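Local coordinates for protein FAD-dependent pyridine nucleotide-disulphide oxidoreductase (Desulfovibrio vulgaris, PDB 3IWA) that probably catalyses FAD-dependent, NAD(P)H-linked redox reactions as a pyridine nucleotide-disulphide oxidoreductase, at residues 119-133 with 252-264. Numbering follows the deposited sequence.
Sequences LALGSKANRPPVEGM and LAAGVSPNTQLAR
The carbonyl oxygen of Gly255 is gripped twice. Asn126 N donates to Gly255 O at 2.8 Å, and a water donates to the same oxygen. That water also donates to Asn126 O and accepts from Ala254 N, so it bridges the two segments. The bonds lie at one end of a two-stranded antiparallel sheet, 123-125 against 256-258. The sheet is consistent with the double connection between two Rossmann-like domains in this family. Segment 119-133 leaves the parallel sheet that holds strand 116-119, and segment 252-264 leaves the one that holds strand 249-252. By family, these are probably the FAD and NAD(P)H domains.

Lys124 and Ser257 form the central hydrogen-bonded pair, with 2.8 Å from Lys124 N to Ser257 O. Their side chains share one face, where Lys124 CE packs 4.0 Å from Ser257 CB. Asn259 N closes the other end on Gly122 O. With CG anti to the backbone N (chi1 -170°), the Asn259 side chain lies beside Leu121 O, and ND2 adds a weak bond to it.

Side-chain packing flanks the strands. At the first domain, Leu121 CD2 lies 4.4 Å from Leu262 CD2, and both side chains also touch Ile9. At the second, Leu252 crosses Arg127 at about a right angle. Leu252 CD1 sits over one face of the guanidinium, 3.6 Å from Arg127 NE, and meets Met133 SD at 3.9 Å.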
loop_
_atom_site.group_PDB
_atom_site.type_symbol
_atom_site.label_atom_id
_atom_site.label_comp_id
_atom_site.label_asym_id
_atom_site.label_seq_id
_atom_site.Cartn_x
_atom_site.Cartn_y
_atom_site.Cartn_z
ATOM N N LEU A 119 13.562 -25.047 14.980
ATOM C CA LEU A 119 13.977 -24.213 16.079
ATOM C C LEU A 119 13.226 -22.877 16.108
ATOM O O LEU A 119 13.423 -22.021 15.286
ATOM C CB LEU A 119 15.488 -24.014 16.025
ATOM C CG LEU A 119 16.334 -25.312 16.004
ATOM C CD1 LEU A 119 17.804 -25.014 15.953
ATOM C CD2 LEU A 119 16.023 -26.168 17.226
ATOM N N ALA A 120 12.319 -22.737 17.063
ATOM C CA ALA A 120 11.594 -21.506 17.275
ATOM C C ALA A 120 11.955 -21.002 18.653
ATOM O O ALA A 120 11.125 -20.971 19.535
ATOM C CB ALA A 120 10.106 -21.764 17.179
ATOM N N LEU A 121 13.208 -20.631 18.824
ATOM C CA LEU A 121 13.763 -20.417 20.133
ATOM C C LEU A 121 13.531 -19.038 20.687
ATOM O O LEU A 121 13.811 -18.819 21.852
ATOM C CB LEU A 121 15.272 -20.688 20.128
ATOM C CG LEU A 121 15.699 -22.039 19.572
ATOM C CD1 LEU A 121 17.191 -22.124 19.598
ATOM C CD2 LEU A 121 15.079 -23.158 20.344
ATOM N N GLY A 122 13.054 -18.095 19.874
ATOM C CA GLY A 122 12.753 -16.753 20.385
ATOM C C GLY A 122 14.004 -15.987 20.806
ATOM O O GLY A 122 15.130 -16.306 20.404
ATOM N N SER A 123 13.814 -14.978 21.626
ATOM C CA SER A 123 14.910 -14.132 22.029
ATOM C C SER A 123 14.868 -13.960 23.546
ATOM O O SER A 123 13.947 -14.447 24.192
ATOM C CB SER A 123 14.763 -12.785 21.332
ATOM O OG SER A 123 13.471 -12.269 21.601
ATOM N N LYS A 124 15.873 -13.273 24.088
ATOM C CA LYS A 124 15.955 -12.921 25.512
ATOM C C LYS A 124 16.208 -11.427 25.600
ATOM O O LYS A 124 16.917 -10.854 24.752
ATOM C CB LYS A 124 17.087 -13.673 26.262
ATOM C CG LYS A 124 18.260 -14.129 25.359
ATOM C CD LYS A 124 19.621 -14.294 26.063
ATOM C CE LYS A 124 20.725 -14.606 25.021
ATOM N NZ LYS A 124 22.138 -14.569 25.539
ATOM N N ALA A 125 15.626 -10.821 26.635
ATOM C CA ALA A 125 15.765 -9.408 26.919
ATOM C C ALA A 125 17.227 -9.070 27.220
ATOM O O ALA A 125 17.915 -9.802 27.963
ATOM C CB ALA A 125 14.840 -8.993 28.083
ATOM N N ASN A 126 17.715 -8.005 26.587
ATOM C CA ASN A 126 19.000 -7.432 26.975
ATOM C C ASN A 126 18.856 -6.824 28.393
ATOM O O ASN A 126 17.898 -6.076 28.701
ATOM C CB ASN A 126 19.472 -6.369 25.978
ATOM C CG ASN A 126 19.976 -6.957 24.647
ATOM O OD1 ASN A 126 20.089 -8.173 24.468
ATOM N ND2 ASN A 126 20.296 -6.069 23.710
ATOM N N ARG A 127 19.799 -7.175 29.255
ATOM C CA ARG A 127 19.742 -6.773 30.664
ATOM C C ARG A 127 20.993 -5.972 30.964
ATOM O O ARG A 127 22.077 -6.493 30.799
ATOM C CB ARG A 127 19.675 -8.024 31.546
ATOM C CG ARG A 127 18.548 -8.014 32.539
ATOM C CD ARG A 127 17.781 -9.325 32.526
ATOM N NE ARG A 127 16.852 -9.368 33.660
ATOM C CZ ARG A 127 15.796 -10.170 33.755
ATOM N NH1 ARG A 127 15.022 -10.112 34.836
ATOM N NH2 ARG A 127 15.503 -11.020 32.777
ATOM N N PRO A 128 20.844 -4.690 31.362
ATOM C CA PRO A 128 21.995 -3.883 31.764
ATOM C C PRO A 128 22.756 -4.543 32.914
ATOM O O PRO A 128 22.125 -5.061 33.831
ATOM C CB PRO A 128 21.362 -2.580 32.257
ATOM C CG PRO A 128 20.065 -2.511 31.628
ATOM C CD PRO A 128 19.593 -3.920 31.449
ATOM N N PRO A 129 24.104 -4.527 32.858
ATOM C CA PRO A 129 24.925 -5.166 33.903
ATOM C C PRO A 129 24.997 -4.292 35.153
ATOM O O PRO A 129 26.061 -3.762 35.514
ATOM C CB PRO A 129 26.285 -5.328 33.234
ATOM C CG PRO A 129 26.340 -4.174 32.229
ATOM C CD PRO A 129 24.926 -3.822 31.857
ATOM N N VAL A 130 23.838 -4.180 35.792
ATOM C CA VAL A 130 23.601 -3.301 36.912
ATOM C C VAL A 130 22.942 -4.088 38.038
ATOM O O VAL A 130 22.323 -5.138 37.827
ATOM C CB VAL A 130 22.655 -2.127 36.547
ATOM C CG1 VAL A 130 23.268 -1.235 35.461
ATOM C CG2 VAL A 130 21.306 -2.652 36.119
ATOM N N GLU A 131 23.063 -3.524 39.225
ATOM C CA GLU A 131 22.606 -4.111 40.476
ATOM C C GLU A 131 21.073 -4.115 40.532
ATOM O O GLU A 131 20.431 -3.162 40.097
ATOM C CB GLU A 131 23.225 -3.278 41.608
ATOM C CG GLU A 131 22.845 -3.628 43.030
ATOM C CD GLU A 131 23.474 -2.645 44.033
ATOM O OE1 GLU A 131 24.717 -2.510 44.023
ATOM O OE2 GLU A 131 22.730 -1.992 44.807
ATOM N N GLY A 132 20.492 -5.203 41.026
ATOM C CA GLY A 132 19.049 -5.262 41.248
ATOM C C GLY A 132 18.240 -5.765 40.062
ATOM O O GLY A 132 17.017 -5.806 40.112
ATOM N N MET A 133 18.922 -6.187 39.003
ATOM C CA MET A 133 18.237 -6.748 37.836
ATOM C C MET A 133 17.673 -8.157 38.111
ATOM O O MET A 133 17.240 -8.851 37.175
ATOM C CB MET A 133 19.172 -6.740 36.612
ATOM C CG MET A 133 19.240 -5.367 35.909
ATOM S SD MET A 133 17.728 -4.938 35.021
ATOM C CE MET A 133 17.760 -3.153 35.123
ATOM N N LEU A 252 11.499 -4.325 31.180
ATOM C CA LEU A 252 12.692 -4.338 30.344
ATOM C C LEU A 252 12.284 -4.541 28.866
ATOM O O LEU A 252 11.806 -5.613 28.479
ATOM C CB LEU A 252 13.674 -5.437 30.787
ATOM C CG LEU A 252 14.217 -5.375 32.222
ATOM C CD1 LEU A 252 15.321 -6.409 32.382
ATOM C CD2 LEU A 252 14.725 -3.997 32.630
ATOM N N ALA A 253 12.469 -3.485 28.078
ATOM C CA ALA A 253 12.087 -3.414 26.671
ATOM C C ALA A 253 13.205 -2.682 25.961
ATOM O O ALA A 253 12.967 -1.740 25.220
ATOM C CB ALA A 253 10.783 -2.634 26.503
ATOM N N ALA A 254 14.427 -3.113 26.200
ATOM C CA ALA A 254 15.590 -2.418 25.677
ATOM C C ALA A 254 16.296 -3.263 24.650
ATOM O O ALA A 254 17.517 -3.201 24.533
ATOM C CB ALA A 254 16.562 -2.051 26.814
ATOM N N GLY A 255 15.540 -4.055 23.906
ATOM C CA GLY A 255 16.141 -4.856 22.844
ATOM C C GLY A 255 16.537 -6.254 23.309
ATOM O O GLY A 255 16.653 -6.534 24.510
ATOM N N VAL A 256 16.775 -7.120 22.337
ATOM C CA VAL A 256 16.807 -8.543 22.560
ATOM C C VAL A 256 18.001 -9.176 21.895
ATOM O O VAL A 256 18.601 -8.594 20.996
ATOM C CB VAL A 256 15.532 -9.182 21.995
ATOM C CG1 VAL A 256 14.283 -8.503 22.613
ATOM C CG2 VAL A 256 15.509 -9.110 20.439
ATOM N N SER A 257 18.366 -10.361 22.371
ATOM C CA SER A 257 19.384 -11.174 21.727
ATOM C C SER A 257 18.765 -12.515 21.421
ATOM O O SER A 257 17.885 -12.961 22.154
ATOM C CB SER A 257 20.616 -11.354 22.616
ATOM O OG SER A 257 21.674 -10.502 22.177
ATOM N N PRO A 258 19.210 -13.157 20.333
ATOM C CA PRO A 258 18.660 -14.451 19.997
ATOM C C PRO A 258 18.948 -15.482 21.093
ATOM O O PRO A 258 20.072 -15.573 21.572
ATOM C CB PRO A 258 19.386 -14.812 18.688
ATOM C CG PRO A 258 19.895 -13.560 18.153
ATOM C CD PRO A 258 20.191 -12.707 19.332
ATOM N N ASN A 259 17.923 -16.239 21.468
ATOM C CA ASN A 259 18.023 -17.272 22.504
ATOM C C ASN A 259 18.571 -18.607 21.956
ATOM O O ASN A 259 17.889 -19.606 22.003
ATOM C CB ASN A 259 16.628 -17.491 23.119
ATOM C CG ASN A 259 16.655 -18.390 24.394
ATOM O OD1 ASN A 259 17.701 -18.585 24.982
ATOM N ND2 ASN A 259 15.486 -18.911 24.812
ATOM N N THR A 260 19.814 -18.600 21.481
ATOM C CA THR A 260 20.361 -19.654 20.597
ATOM C C THR A 260 21.467 -20.611 21.189
ATOM O O THR A 260 22.139 -21.341 20.442
ATOM C CB THR A 260 20.897 -18.997 19.294
ATOM O OG1 THR A 260 21.775 -17.949 19.655
ATOM C CG2 THR A 260 19.762 -18.389 18.480
ATOM N N GLN A 261 21.602 -20.664 22.512
ATOM C CA GLN A 261 22.589 -21.570 23.127
ATOM C C GLN A 261 22.516 -23.010 22.588
ATOM O O GLN A 261 23.536 -23.606 22.269
ATOM C CB GLN A 261 22.491 -21.593 24.648
ATOM C CG GLN A 261 23.671 -22.354 25.327
ATOM C CD GLN A 261 25.054 -21.682 25.103
ATOM O OE1 GLN A 261 25.177 -20.462 25.208
ATOM N NE2 GLN A 261 26.095 -22.489 24.811
ATOM N N LEU A 262 21.306 -23.527 22.464
ATOM C CA LEU A 262 21.029 -24.843 21.907
ATOM C C LEU A 262 21.494 -25.001 20.456
ATOM O O LEU A 262 21.967 -26.049 20.069
ATOM C CB LEU A 262 19.529 -25.119 22.032
ATOM C CG LEU A 262 19.047 -26.546 21.784
ATOM C CD1 LEU A 262 19.376 -27.510 22.951
ATOM C CD2 LEU A 262 17.547 -26.552 21.509
ATOM N N ALA A 263 21.363 -23.973 19.641
ATOM C CA ALA A 263 21.891 -24.027 18.280
ATOM C C ALA A 263 23.403 -23.997 18.307
ATOM O O ALA A 263 24.058 -24.705 17.532
ATOM C CB ALA A 263 21.379 -22.850 17.437
ATOM N N ARG A 264 23.940 -23.148 19.174
ATOM C CA ARG A 264 25.385 -22.998 19.323
ATOM C C ARG A 264 26.039 -24.334 19.711
ATOM O O ARG A 264 26.982 -24.780 19.058
ATOM C CB ARG A 264 25.726 -21.934 20.380
ATOM C CG ARG A 264 27.220 -21.615 20.421
ATOM C CD ARG A 264 27.637 -20.498 21.412
ATOM N NE ARG A 264 26.999 -19.206 21.144
ATOM C CZ ARG A 264 27.383 -18.315 20.222
ATOM N NH1 ARG A 264 28.437 -18.543 19.447
ATOM N NH2 ARG A 264 26.711 -17.168 20.087
HETATM O O HOH W 1 15.546 -5.726 27.001
#